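Local structure of inositol 2-dehydrogenase/D-chiro-inositol 3-dehydrogenase (Lactobacillus casei, 4MIY) at residues V31-I36 and A52-D57; M13-I18 and R46-N51; V2-V7 and D66-F71. The protein oxidises myo-inositol and D-chiro-inositol to their keto derivatives, passing the hydride to NAD. All blocks are in the same frame, centred on the assembly; numbering follows the deposited sequence.

Contact 1 of 3, residues V31-I36 and A52-D57; sequences VAVTDI and AKVYPD. With NAD (nicotinamide-adenine-dinucleotide), chain E.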
loop_
_atom_site.group_PDB
_atom_site.type_symbol
_atom_site.label_atom_id
_atom_site.label_comp_id
_atom_site.label_asym_id
_atom_site.label_seq_id
_atom_site.Cartn_x
_atom_site.Cartn_y
_atom_site.Cartn_z
ATOM N N VAL A 31 16.917 -7.525 42.243
ATOM C CA VAL A 31 17.576 -7.967 43.456
ATOM C C VAL A 31 16.647 -8.649 44.450
ATOM O O VAL A 31 17.097 -9.144 45.443
ATOM C CB VAL A 31 18.275 -6.781 44.178
ATOM C CG1 VAL A 31 19.177 -6.056 43.259
ATOM C CG2 VAL A 31 17.289 -5.865 44.714
ATOM N N ALA A 32 15.359 -8.697 44.164
ATOM C CA ALA A 32 14.404 -9.390 45.022
ATOM C C ALA A 32 13.204 -9.806 44.208
ATOM O O ALA A 32 12.867 -9.159 43.250
ATOM C CB ALA A 32 13.970 -8.541 46.117
ATOM N N VAL A 33 12.572 -10.885 44.640
ATOM C CA VAL A 33 11.359 -11.385 44.034
ATOM C C VAL A 33 10.479 -12.028 45.078
ATOM O O VAL A 33 10.958 -12.465 46.091
ATOM C CB VAL A 33 11.641 -12.453 42.912
ATOM C CG1 VAL A 33 12.396 -11.882 41.818
ATOM C CG2 VAL A 33 12.400 -13.600 43.432
ATOM N N THR A 34 9.186 -12.049 44.824
ATOM C CA THR A 34 8.274 -12.860 45.595
ATOM C C THR A 34 7.110 -13.333 44.734
ATOM O O THR A 34 6.694 -12.664 43.829
ATOM C CB THR A 34 7.769 -12.123 46.848
ATOM O OG1 THR A 34 7.005 -13.006 47.662
ATOM C CG2 THR A 34 6.920 -10.949 46.519
ATOM N N ASP A 35 6.568 -14.491 45.072
ATOM C CA ASP A 35 5.423 -15.045 44.387
ATOM C C ASP A 35 4.680 -15.888 45.448
ATOM O O ASP A 35 5.302 -16.413 46.332
ATOM C CB ASP A 35 5.943 -15.900 43.235
ATOM C CG ASP A 35 4.866 -16.271 42.212
ATOM O OD1 ASP A 35 4.081 -17.154 42.480
ATOM O OD2 ASP A 35 4.823 -15.702 41.122
ATOM N N ILE A 36 3.372 -15.996 45.392
ATOM C CA ILE A 36 2.717 -16.928 46.302
ATOM C C ILE A 36 3.012 -18.334 45.979
ATOM O O ILE A 36 2.723 -19.201 46.776
ATOM C CB ILE A 36 1.253 -16.791 46.301
ATOM C CG1 ILE A 36 0.691 -17.137 44.916
ATOM C CG2 ILE A 36 0.869 -15.460 46.819
ATOM C CD1 ILE A 36 -0.730 -16.825 44.777
ATOM N N ALA A 52 19.717 -12.361 43.697
ATOM C CA ALA A 52 18.528 -11.821 44.308
ATOM C C ALA A 52 17.975 -12.651 45.448
ATOM O O ALA A 52 18.085 -13.844 45.430
ATOM C CB ALA A 52 17.446 -11.669 43.240
ATOM N N LYS A 53 17.324 -11.989 46.384
ATOM C CA LYS A 53 16.595 -12.630 47.463
ATOM C C LYS A 53 15.184 -13.037 47.101
ATOM O O LYS A 53 14.454 -12.313 46.473
ATOM C CB LYS A 53 16.541 -11.760 48.716
ATOM C CG LYS A 53 15.629 -12.286 49.821
ATOM C CD LYS A 53 16.049 -11.900 51.256
ATOM C CE LYS A 53 16.320 -13.140 52.134
ATOM N NZ LYS A 53 15.106 -13.916 52.371
ATOM N N VAL A 54 14.803 -14.215 47.566
ATOM C CA VAL A 54 13.433 -14.622 47.471
ATOM C C VAL A 54 12.708 -14.336 48.755
ATOM O O VAL A 54 12.989 -14.948 49.736
ATOM C CB VAL A 54 13.319 -16.093 47.115
ATOM C CG1 VAL A 54 11.925 -16.478 47.092
ATOM C CG2 VAL A 54 13.986 -16.368 45.792
ATOM N N TYR A 55 11.805 -13.385 48.757
ATOM C CA TYR A 55 11.001 -13.066 49.916
ATOM C C TYR A 55 9.701 -13.861 49.957
ATOM O O TYR A 55 9.104 -14.141 48.943
ATOM C CB TYR A 55 10.675 -11.592 49.966
ATOM C CG TYR A 55 11.838 -10.722 50.314
ATOM C CD1 TYR A 55 12.171 -10.501 51.612
ATOM C CD2 TYR A 55 12.599 -10.112 49.335
ATOM C CE1 TYR A 55 13.224 -9.728 51.941
ATOM C CE2 TYR A 55 13.653 -9.336 49.657
ATOM C CZ TYR A 55 13.954 -9.133 50.958
ATOM O OH TYR A 55 15.006 -8.352 51.313
ATOM N N PRO A 56 9.275 -14.245 51.153
ATOM C CA PRO A 56 8.078 -15.065 51.293
ATOM C C PRO A 56 6.815 -14.324 50.937
ATOM O O PRO A 56 5.868 -14.948 50.582
ATOM C CB PRO A 56 8.079 -15.418 52.779
ATOM C CG PRO A 56 9.056 -14.514 53.412
ATOM C CD PRO A 56 10.025 -14.111 52.412
ATOM N N ASP A 57 6.804 -13.012 51.040
ATOM C CA ASP A 57 5.652 -12.243 50.666
ATOM C C ASP A 57 5.962 -10.816 50.217
ATOM O O ASP A 57 7.092 -10.404 50.221
ATOM C CB ASP A 57 4.633 -12.236 51.800
ATOM C CG ASP A 57 5.063 -11.416 52.978
ATOM O OD1 ASP A 57 6.259 -11.202 53.171
ATOM O OD2 ASP A 57 4.173 -10.976 53.701
HETATM P PA NAD E . 0.319 -15.311 35.531
HETATM O O1A NAD E . -0.810 -15.989 36.138
HETATM O O2A NAD E . 1.216 -15.968 34.701
HETATM O O5B NAD E . 1.345 -14.817 36.631
HETATM C C5B NAD E . 0.995 -14.170 37.786
HETATM C C4B NAD E . 1.943 -14.600 38.914
HETATM O O4B NAD E . 1.505 -13.932 40.066
HETATM C C3B NAD E . 1.820 -16.058 39.335
HETATM O O3B NAD E . 3.066 -16.617 39.425
HETATM C C2B NAD E . 1.102 -16.039 40.655
HETATM O O2B NAD E . 1.468 -17.107 41.495
HETATM C C1B NAD E . 1.577 -14.761 41.235
HETATM N N9A NAD E . 0.715 -14.180 42.240
HETATM C C8A NAD E . -0.580 -14.146 42.284
HETATM N N7A NAD E . -1.035 -13.444 43.314
HETATM C C5A NAD E . 0.025 -13.003 43.963
HETATM C C6A NAD E . 0.303 -12.229 45.156
HETATM N N6A NAD E . -0.632 -11.705 45.909
HETATM N N1A NAD E . 1.565 -11.988 45.428
HETATM C C2A NAD E . 2.541 -12.451 44.741
HETATM N N3A NAD E . 2.368 -13.194 43.669
HETATM C C4A NAD E . 1.153 -13.482 43.248
HETATM O O3 NAD E . -0.330 -14.010 34.913
HETATM P PN NAD E . 0.403 -12.905 33.952
HETATM O O1N NAD E . 0.012 -13.169 32.573
HETATM O O2N NAD E . 1.808 -12.987 34.102
HETATM O O5D NAD E . -0.276 -11.582 34.288
HETATM C C5D NAD E . 0.155 -10.866 35.418
HETATM C C4D NAD E . -0.316 -9.449 35.371
HETATM O O4D NAD E . 0.252 -8.862 34.214
HETATM C C3D NAD E . -1.801 -9.370 35.258
HETATM O O3D NAD E . -2.222 -8.243 35.960
HETATM C C2D NAD E . -1.959 -9.186 33.752
HETATM O O2D NAD E . -3.144 -8.518 33.547
HETATM C C1D NAD E . -0.774 -8.322 33.423
HETATM N N1N NAD E . -0.426 -8.373 32.003
HETATM C C2N NAD E . -0.383 -7.250 31.292
HETATM C C3N NAD E . -0.106 -7.228 29.940
HETATM C C7N NAD E . -0.052 -5.926 29.176
HETATM O O7N NAD E . 0.153 -4.887 29.718
HETATM N N7N NAD E . -0.197 -6.020 27.916
HETATM C C4N NAD E . 0.192 -8.431 29.325
HETATM C C5N NAD E . 0.149 -9.567 30.102
HETATM C C6N NAD E . -0.176 -9.507 31.432
HETATM O O HOH W 1 8.346 -16.124 47.174
#
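K53 and V54 pair in parallel with A32 and V33, V31-T34 and A52-D57 running 28° apart, so that strand 53-54 forms the edge of the Rossmann sheet in this chain and closes a beta-alpha-beta unit through helix 38-47. Three backbone bonds join them: K53 N to V31 O, V33 N to K53 O, and Y55 N to V33 O at 2.9 Å. The last two donors lie nearly along the C=O axis of their acceptors, whereas K53 N approaches V31 O from 43° above the carbonyl plane. On one side of the sheet the small A32 lets the Y55 ring come close edge-on: A32 CB sits in the ring plane, 3.6 Å from Y55 CE2, while K53 CG lies over a face of the same ring near its rim. That ring also touches L61, and its hydroxyl is bonded to D64. V33 and V54 point to the other side, where CG2 of each meets at 4.0 Å and both touch V45 of helix 38-47. T34, the last strand residue, uses its hydroxyl: OG1 is anti to the backbone N (chi1 -173°), which carries it to Y55 O, and it donates a 2.7 Å bond there from above the carbonyl plane. The same oxygen accepts from a water that in turn takes D35 N, so beyond the last backbone bond a hydroxyl and a water still link the two segments. D57 then N-caps the following helix and bonds S60 through OD1. Beyond the strand tip comes the acidic residue that, in NAD-dependent Rossmann enzymes, typically receives the adenosine ribose. D35 does this with both oxygens, OD1 accepting from NAD O2B at 2.8 Å and OD2 from NAD O3B at 2.6 Å.

Contact 2 of 3, residues M13-I18 and R46-N51; sequences MGRAHI and RDFHLN. With NAD (nicotinamide-adenine-dinucleotide), chain E.
R15 and F48 both have CG anti to the carbonyl carbon, and a bend at chi3 (70°) turns NE of R15 out of the extended line, its guanidinium lying against D47 and the F48 ring. The contact joins the first helix of the Rossmann fold, 12-24, to the end of helix 38-47, which a Schellman motif closes with H49 at positive phi. D47 OD2 lies at the guanidinium edge, 2.7 Å from R15 NH2 in a salt bridge, with a weak second bond from NH1. OD2 thus takes both donors; NH2 reaches it on the anti side, with the guanidinium and carboxylate planes 81° apart. F48 CE2 lies over the centre of one guanidinium face, the two planes 52° apart. A long arginine suits this surface because it offers a flat face that can lie against the ring and N-H groups at its edge for the acid. Deeper in, I18 CG2 packs over a face of the F48 ring in a CH-pi contact, 4.0 Å from its centroid, and also touches L50. In the first turn of helix 12-24, within what fits the glycine-rich Rossmann pattern, M13 N donates an almost straight bond to NAD O2N at 2.8 Å.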
loop_
_atom_site.group_PDB
_atom_site.type_symbol
_atom_site.label_atom_id
_atom_site.label_comp_id
_atom_site.label_asym_id
_atom_site.label_seq_id
_atom_site.Cartn_x
_atom_site.Cartn_y
_atom_site.Cartn_z
ATOM N N MET A 13 4.220 -12.596 32.690
ATOM C CA MET A 13 4.551 -11.219 32.428
ATOM C C MET A 13 5.608 -10.766 33.413
ATOM O O MET A 13 6.466 -9.997 33.095
ATOM C CB MET A 13 3.290 -10.371 32.471
ATOM C CG MET A 13 3.452 -8.937 32.048
ATOM S SD MET A 13 4.233 -8.879 30.425
ATOM C CE MET A 13 3.671 -7.301 29.860
ATOM N N GLY A 14 5.553 -11.316 34.616
ATOM C CA GLY A 14 6.601 -11.058 35.583
ATOM C C GLY A 14 7.959 -11.482 35.105
ATOM O O GLY A 14 8.918 -10.768 35.245
ATOM N N ARG A 15 8.040 -12.658 34.529
ATOM C CA ARG A 15 9.293 -13.123 34.027
ATOM C C ARG A 15 9.747 -12.337 32.807
ATOM O O ARG A 15 10.911 -12.164 32.582
ATOM C CB ARG A 15 9.204 -14.587 33.645
ATOM C CG ARG A 15 9.171 -15.553 34.808
ATOM C CD ARG A 15 8.743 -16.979 34.337
ATOM N NE ARG A 15 9.739 -17.633 33.540
ATOM C CZ ARG A 15 10.751 -18.326 34.028
ATOM N NH1 ARG A 15 10.902 -18.469 35.321
ATOM N NH2 ARG A 15 11.609 -18.876 33.216
ATOM N N ALA A 16 8.791 -11.903 32.021
ATOM C CA ALA A 16 9.114 -11.109 30.857
ATOM C C ALA A 16 9.649 -9.726 31.227
ATOM O O ALA A 16 10.508 -9.236 30.590
ATOM C CB ALA A 16 7.918 -11.001 29.954
ATOM N N HIS A 17 9.120 -9.148 32.283
ATOM C CA HIS A 17 9.677 -7.908 32.828
ATOM C C HIS A 17 11.066 -8.120 33.436
ATOM O O HIS A 17 11.918 -7.311 33.300
ATOM C CB HIS A 17 8.753 -7.286 33.838
ATOM C CG HIS A 17 7.628 -6.521 33.239
ATOM N ND1 HIS A 17 7.777 -5.760 32.114
ATOM C CD2 HIS A 17 6.351 -6.375 33.625
ATOM C CE1 HIS A 17 6.631 -5.200 31.817
ATOM N NE2 HIS A 17 5.750 -5.541 32.727
ATOM N N ILE A 18 11.258 -9.237 34.115
ATOM C CA ILE A 18 12.583 -9.585 34.596
ATOM C C ILE A 18 13.582 -9.722 33.480
ATOM O O ILE A 18 14.671 -9.253 33.568
ATOM C CB ILE A 18 12.564 -10.883 35.443
ATOM C CG1 ILE A 18 11.798 -10.639 36.723
ATOM C CG2 ILE A 18 13.966 -11.428 35.660
ATOM C CD1 ILE A 18 11.598 -11.881 37.545
ATOM N N ARG A 46 16.675 -18.435 39.381
ATOM C CA ARG A 46 17.513 -19.418 38.760
ATOM C C ARG A 46 17.664 -19.249 37.257
ATOM O O ARG A 46 18.760 -19.233 36.749
ATOM C CB ARG A 46 16.982 -20.803 39.091
ATOM C CG ARG A 46 17.887 -21.933 38.704
ATOM C CD ARG A 46 17.411 -23.281 39.319
ATOM N NE ARG A 46 15.998 -23.540 39.056
ATOM C CZ ARG A 46 15.060 -23.555 39.984
ATOM N NH1 ARG A 46 15.376 -23.369 41.237
ATOM N NH2 ARG A 46 13.810 -23.785 39.657
ATOM N N ASP A 47 16.543 -19.130 36.569
ATOM C CA ASP A 47 16.502 -19.096 35.128
ATOM C C ASP A 47 17.185 -17.875 34.545
ATOM O O ASP A 47 17.769 -17.922 33.504
ATOM C CB ASP A 47 15.058 -19.151 34.640
ATOM C CG ASP A 47 14.383 -20.499 34.896
ATOM O OD1 ASP A 47 15.063 -21.466 35.259
ATOM O OD2 ASP A 47 13.151 -20.573 34.720
ATOM N N PHE A 48 17.102 -16.772 35.261
ATOM C CA PHE A 48 17.665 -15.522 34.793
ATOM C C PHE A 48 18.964 -15.183 35.478
ATOM O O PHE A 48 19.480 -14.119 35.305
ATOM C CB PHE A 48 16.639 -14.401 34.990
ATOM C CG PHE A 48 15.444 -14.542 34.135
ATOM C CD1 PHE A 48 15.502 -14.207 32.830
ATOM C CD2 PHE A 48 14.287 -15.020 34.632
ATOM C CE1 PHE A 48 14.440 -14.355 32.042
ATOM C CE2 PHE A 48 13.231 -15.173 33.843
ATOM C CZ PHE A 48 13.307 -14.819 32.544
ATOM N N HIS A 49 19.460 -16.104 36.284
ATOM C CA HIS A 49 20.757 -15.948 36.947
ATOM C C HIS A 49 20.912 -14.697 37.742
ATOM O O HIS A 49 21.886 -14.016 37.600
ATOM C CB HIS A 49 21.885 -15.949 35.960
ATOM C CG HIS A 49 22.000 -17.205 35.190
ATOM N ND1 HIS A 49 20.912 -17.943 34.800
ATOM C CD2 HIS A 49 23.080 -17.856 34.728
ATOM C CE1 HIS A 49 21.313 -18.986 34.115
ATOM N NE2 HIS A 49 22.626 -18.959 34.057
ATOM N N LEU A 50 19.934 -14.424 38.560
ATOM C CA LEU A 50 19.855 -13.234 39.325
ATOM C C LEU A 50 20.622 -13.391 40.617
ATOM O O LEU A 50 20.675 -14.455 41.172
ATOM C CB LEU A 50 18.411 -12.986 39.674
ATOM C CG LEU A 50 17.393 -12.754 38.576
ATOM C CD1 LEU A 50 16.135 -12.388 39.161
ATOM C CD2 LEU A 50 17.833 -11.670 37.665
ATOM N N ASN A 51 21.235 -12.309 41.052
ATOM C CA ASN A 51 21.726 -12.196 42.393
ATOM C C ASN A 51 20.636 -11.556 43.200
ATOM O O ASN A 51 20.586 -10.357 43.332
ATOM C CB ASN A 51 23.026 -11.386 42.438
ATOM C CG ASN A 51 23.497 -11.129 43.850
ATOM O OD1 ASN A 51 24.002 -12.008 44.494
ATOM N ND2 ASN A 51 23.328 -9.915 44.327
HETATM P PA NAD E . 0.319 -15.311 35.531
HETATM O O1A NAD E . -0.810 -15.989 36.138
HETATM O O2A NAD E . 1.216 -15.968 34.701
HETATM O O5B NAD E . 1.345 -14.817 36.631
HETATM C C5B NAD E . 0.995 -14.170 37.786
HETATM C C4B NAD E . 1.943 -14.600 38.914
HETATM O O4B NAD E . 1.505 -13.932 40.066
HETATM C C3B NAD E . 1.820 -16.058 39.335
HETATM O O3B NAD E . 3.066 -16.617 39.425
HETATM C C2B NAD E . 1.102 -16.039 40.655
HETATM O O2B NAD E . 1.468 -17.107 41.495
HETATM C C1B NAD E . 1.577 -14.761 41.235
HETATM N N9A NAD E . 0.715 -14.180 42.240
HETATM C C8A NAD E . -0.580 -14.146 42.284
HETATM N N7A NAD E . -1.035 -13.444 43.314
HETATM C C5A NAD E . 0.025 -13.003 43.963
HETATM C C6A NAD E . 0.303 -12.229 45.156
HETATM N N6A NAD E . -0.632 -11.705 45.909
HETATM N N1A NAD E . 1.565 -11.988 45.428
HETATM C C2A NAD E . 2.541 -12.451 44.741
HETATM N N3A NAD E . 2.368 -13.194 43.669
HETATM C C4A NAD E . 1.153 -13.482 43.248
HETATM O O3 NAD E . -0.330 -14.010 34.913
HETATM P PN NAD E . 0.403 -12.905 33.952
HETATM O O1N NAD E . 0.012 -13.169 32.573
HETATM O O2N NAD E . 1.808 -12.987 34.102
HETATM O O5D NAD E . -0.276 -11.582 34.288
HETATM C C5D NAD E . 0.155 -10.866 35.418
HETATM C C4D NAD E . -0.316 -9.449 35.371
HETATM O O4D NAD E . 0.252 -8.862 34.214
HETATM C C3D NAD E . -1.801 -9.370 35.258
HETATM O O3D NAD E . -2.222 -8.243 35.960
HETATM C C2D NAD E . -1.959 -9.186 33.752
HETATM O O2D NAD E . -3.144 -8.518 33.547
HETATM C C1D NAD E . -0.774 -8.322 33.423
HETATM N N1N NAD E . -0.426 -8.373 32.003
HETATM C C2N NAD E . -0.383 -7.250 31.292
HETATM C C3N NAD E . -0.106 -7.228 29.940
HETATM C C7N NAD E . -0.052 -5.926 29.176
HETATM O O7N NAD E . 0.153 -4.887 29.718
HETATM N N7N NAD E . -0.197 -6.020 27.916
HETATM C C4N NAD E . 0.192 -8.431 29.325
HETATM C C5N NAD E . 0.149 -9.567 30.102
HETATM C C6N NAD E . -0.176 -9.507 31.432
#

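Contact 3 of 3, residues V2-V7 and D66-F71; sequences VVKVGV and DIDAVF
V5, G6 and V7 pair in parallel with A69, V70 and F71, the axes of strands 3-7 and 69-71 approaching to 4.6 Å and crossing at -33°; strands 3-8 and 69-72 are neighbours at the middle of the parallel Rossmann sheet. G6 N donates to A69 O at 2.9 Å and F71 N to G6 O at 2.8 Å. Before the ladder proper, K4 O accepts two bonds, from D68 N and A69 N, each donor tilted about 20° from the carbonyl plane. D68 completes this entry by folding back: its OD2 uses the anti lone pair to take K4 N at 2.9 Å, in a nearly straight bond of 170°. An aspartate suits this place, since its short side chain can stand in for a backbone carbonyl. The aliphatic part of K4 passes over D66 O, with CB at 3.4 Å. The missing CB at G6 leaves place for I67 CD1, while I67 CG2, anti to the backbone N, rests 3.5 Å from G6 N. On the other side of the sheet V5 CG1 meets F71 CD1 at 3.6 Å. Around this buried pair, strand 28-34 hydrogen-bonds along the far edge of strand 3-8, the F71 ring stacks on F94 of strand 92-95, helix 279-294 packs on V3 and A69, and L61 of helix 58-61 touches I67 and V70.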
loop_
_atom_site.group_PDB
_atom_site.type_symbol
_atom_site.label_atom_id
_atom_site.label_comp_id
_atom_site.label_asym_id
_atom_site.label_seq_id
_atom_site.Cartn_x
_atom_site.Cartn_y
_atom_site.Cartn_z
ATOM N N VAL A 2 22.786 1.968 39.574
ATOM C CA VAL A 2 21.794 1.044 39.077
ATOM C C VAL A 2 20.535 1.064 39.898
ATOM O O VAL A 2 20.598 1.107 41.095
ATOM C CB VAL A 2 22.392 -0.315 39.044
ATOM C CG1 VAL A 2 21.435 -1.322 38.592
ATOM C CG2 VAL A 2 23.535 -0.292 38.096
ATOM N N VAL A 3 19.391 1.049 39.227
ATOM C CA VAL A 3 18.097 1.006 39.874
ATOM C C VAL A 3 17.822 -0.406 40.359
ATOM O O VAL A 3 17.755 -1.301 39.581
ATOM C CB VAL A 3 16.971 1.409 38.929
ATOM C CG1 VAL A 3 15.682 1.261 39.590
ATOM C CG2 VAL A 3 17.133 2.849 38.493
ATOM N N LYS A 4 17.683 -0.565 41.669
ATOM C CA LYS A 4 17.472 -1.874 42.271
ATOM C C LYS A 4 15.996 -2.176 42.396
ATOM O O LYS A 4 15.254 -1.458 43.001
ATOM C CB LYS A 4 18.141 -1.925 43.638
ATOM C CG LYS A 4 19.617 -1.763 43.575
ATOM C CD LYS A 4 20.270 -2.136 44.853
ATOM C CE LYS A 4 21.700 -2.381 44.658
ATOM N NZ LYS A 4 22.241 -2.456 46.026
ATOM N N VAL A 5 15.609 -3.279 41.785
ATOM C CA VAL A 5 14.218 -3.589 41.569
ATOM C C VAL A 5 13.794 -4.863 42.306
ATOM O O VAL A 5 14.498 -5.825 42.312
ATOM C CB VAL A 5 13.944 -3.741 40.051
ATOM C CG1 VAL A 5 12.554 -4.176 39.776
ATOM C CG2 VAL A 5 14.206 -2.439 39.357
ATOM N N GLY A 6 12.620 -4.796 42.910
ATOM C CA GLY A 6 11.912 -5.969 43.329
ATOM C C GLY A 6 10.688 -6.275 42.460
ATOM O O GLY A 6 9.990 -5.408 42.067
ATOM N N VAL A 7 10.455 -7.550 42.217
ATOM C CA VAL A 7 9.323 -8.012 41.428
ATOM C C VAL A 7 8.392 -8.909 42.236
ATOM O O VAL A 7 8.799 -9.880 42.761
ATOM C CB VAL A 7 9.760 -8.792 40.215
ATOM C CG1 VAL A 7 8.573 -9.118 39.334
ATOM C CG2 VAL A 7 10.828 -8.072 39.432
ATOM N N ASP A 66 16.972 -1.450 50.465
ATOM C CA ASP A 66 17.825 -1.289 49.319
ATOM C C ASP A 66 17.104 -1.367 47.967
ATOM O O ASP A 66 17.694 -1.148 46.958
ATOM C CB ASP A 66 18.946 -2.285 49.381
ATOM C CG ASP A 66 19.978 -1.931 50.439
ATOM O OD1 ASP A 66 20.106 -0.747 50.815
ATOM O OD2 ASP A 66 20.647 -2.860 50.905
ATOM N N ILE A 67 15.818 -1.616 47.982
ATOM C CA ILE A 67 15.064 -1.710 46.748
ATOM C C ILE A 67 14.532 -0.337 46.405
ATOM O O ILE A 67 13.895 0.284 47.195
ATOM C CB ILE A 67 13.882 -2.651 46.875
ATOM C CG1 ILE A 67 14.322 -4.055 47.190
ATOM C CG2 ILE A 67 13.187 -2.719 45.607
ATOM C CD1 ILE A 67 13.226 -4.976 47.332
ATOM N N ASP A 68 14.807 0.110 45.187
ATOM C CA ASP A 68 14.437 1.421 44.742
ATOM C C ASP A 68 13.001 1.429 44.185
ATOM O O ASP A 68 12.279 2.361 44.327
ATOM C CB ASP A 68 15.421 1.866 43.631
ATOM C CG ASP A 68 16.840 2.095 44.133
ATOM O OD1 ASP A 68 16.993 2.861 45.053
ATOM O OD2 ASP A 68 17.768 1.538 43.598
ATOM N N ALA A 69 12.657 0.347 43.517
ATOM C CA ALA A 69 11.398 0.241 42.828
ATOM C C ALA A 69 10.865 -1.179 42.844
ATOM O O ALA A 69 11.592 -2.111 42.865
ATOM C CB ALA A 69 11.542 0.709 41.387
ATOM N N VAL A 70 9.553 -1.262 42.826
ATOM C CA VAL A 70 8.872 -2.526 42.726
ATOM C C VAL A 70 8.014 -2.643 41.468
ATOM O O VAL A 70 7.407 -1.710 41.069
ATOM C CB VAL A 70 8.048 -2.848 44.001
ATOM C CG1 VAL A 70 8.966 -2.922 45.189
ATOM C CG2 VAL A 70 7.004 -1.842 44.248
ATOM N N PHE A 71 8.034 -3.815 40.878
ATOM C CA PHE A 71 7.135 -4.160 39.794
ATOM C C PHE A 71 6.060 -5.092 40.319
ATOM O O PHE A 71 6.365 -6.087 40.877
ATOM C CB PHE A 71 7.896 -4.842 38.661
ATOM C CG PHE A 71 8.585 -3.892 37.734
ATOM C CD1 PHE A 71 9.531 -3.045 38.189
ATOM C CD2 PHE A 71 8.278 -3.867 36.417
ATOM C CE1 PHE A 71 10.156 -2.205 37.340
ATOM C CE2 PHE A 71 8.878 -3.004 35.604
ATOM C CZ PHE A 71 9.823 -2.193 36.057
#

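How the contacts relate
Contact 3 is the buried centre of the Rossmann sheet, contact 1 its partly buried margin, and contact 2 a surface joint between helix 12-24 and the C-terminal end of helix 38-47 with the turn after it. Contacts 1 and 3 share the sheet directly, for V31 N and T34 N reach V5 O and V7 O, and A32 CB packs on I67 CD1. Contact 2 rests on the same sheet through I18 CG1 against V7 CG2. Backbone ladders dominate the two strand pairs, whereas a salt bridge and packing on an aromatic ring hold contact 2. Contacts 1 and 2 both touch NAD, at the adenosine ribose and at a phosphate; the V7 side chain of contact 3 is about 9 Å from the bound NAD.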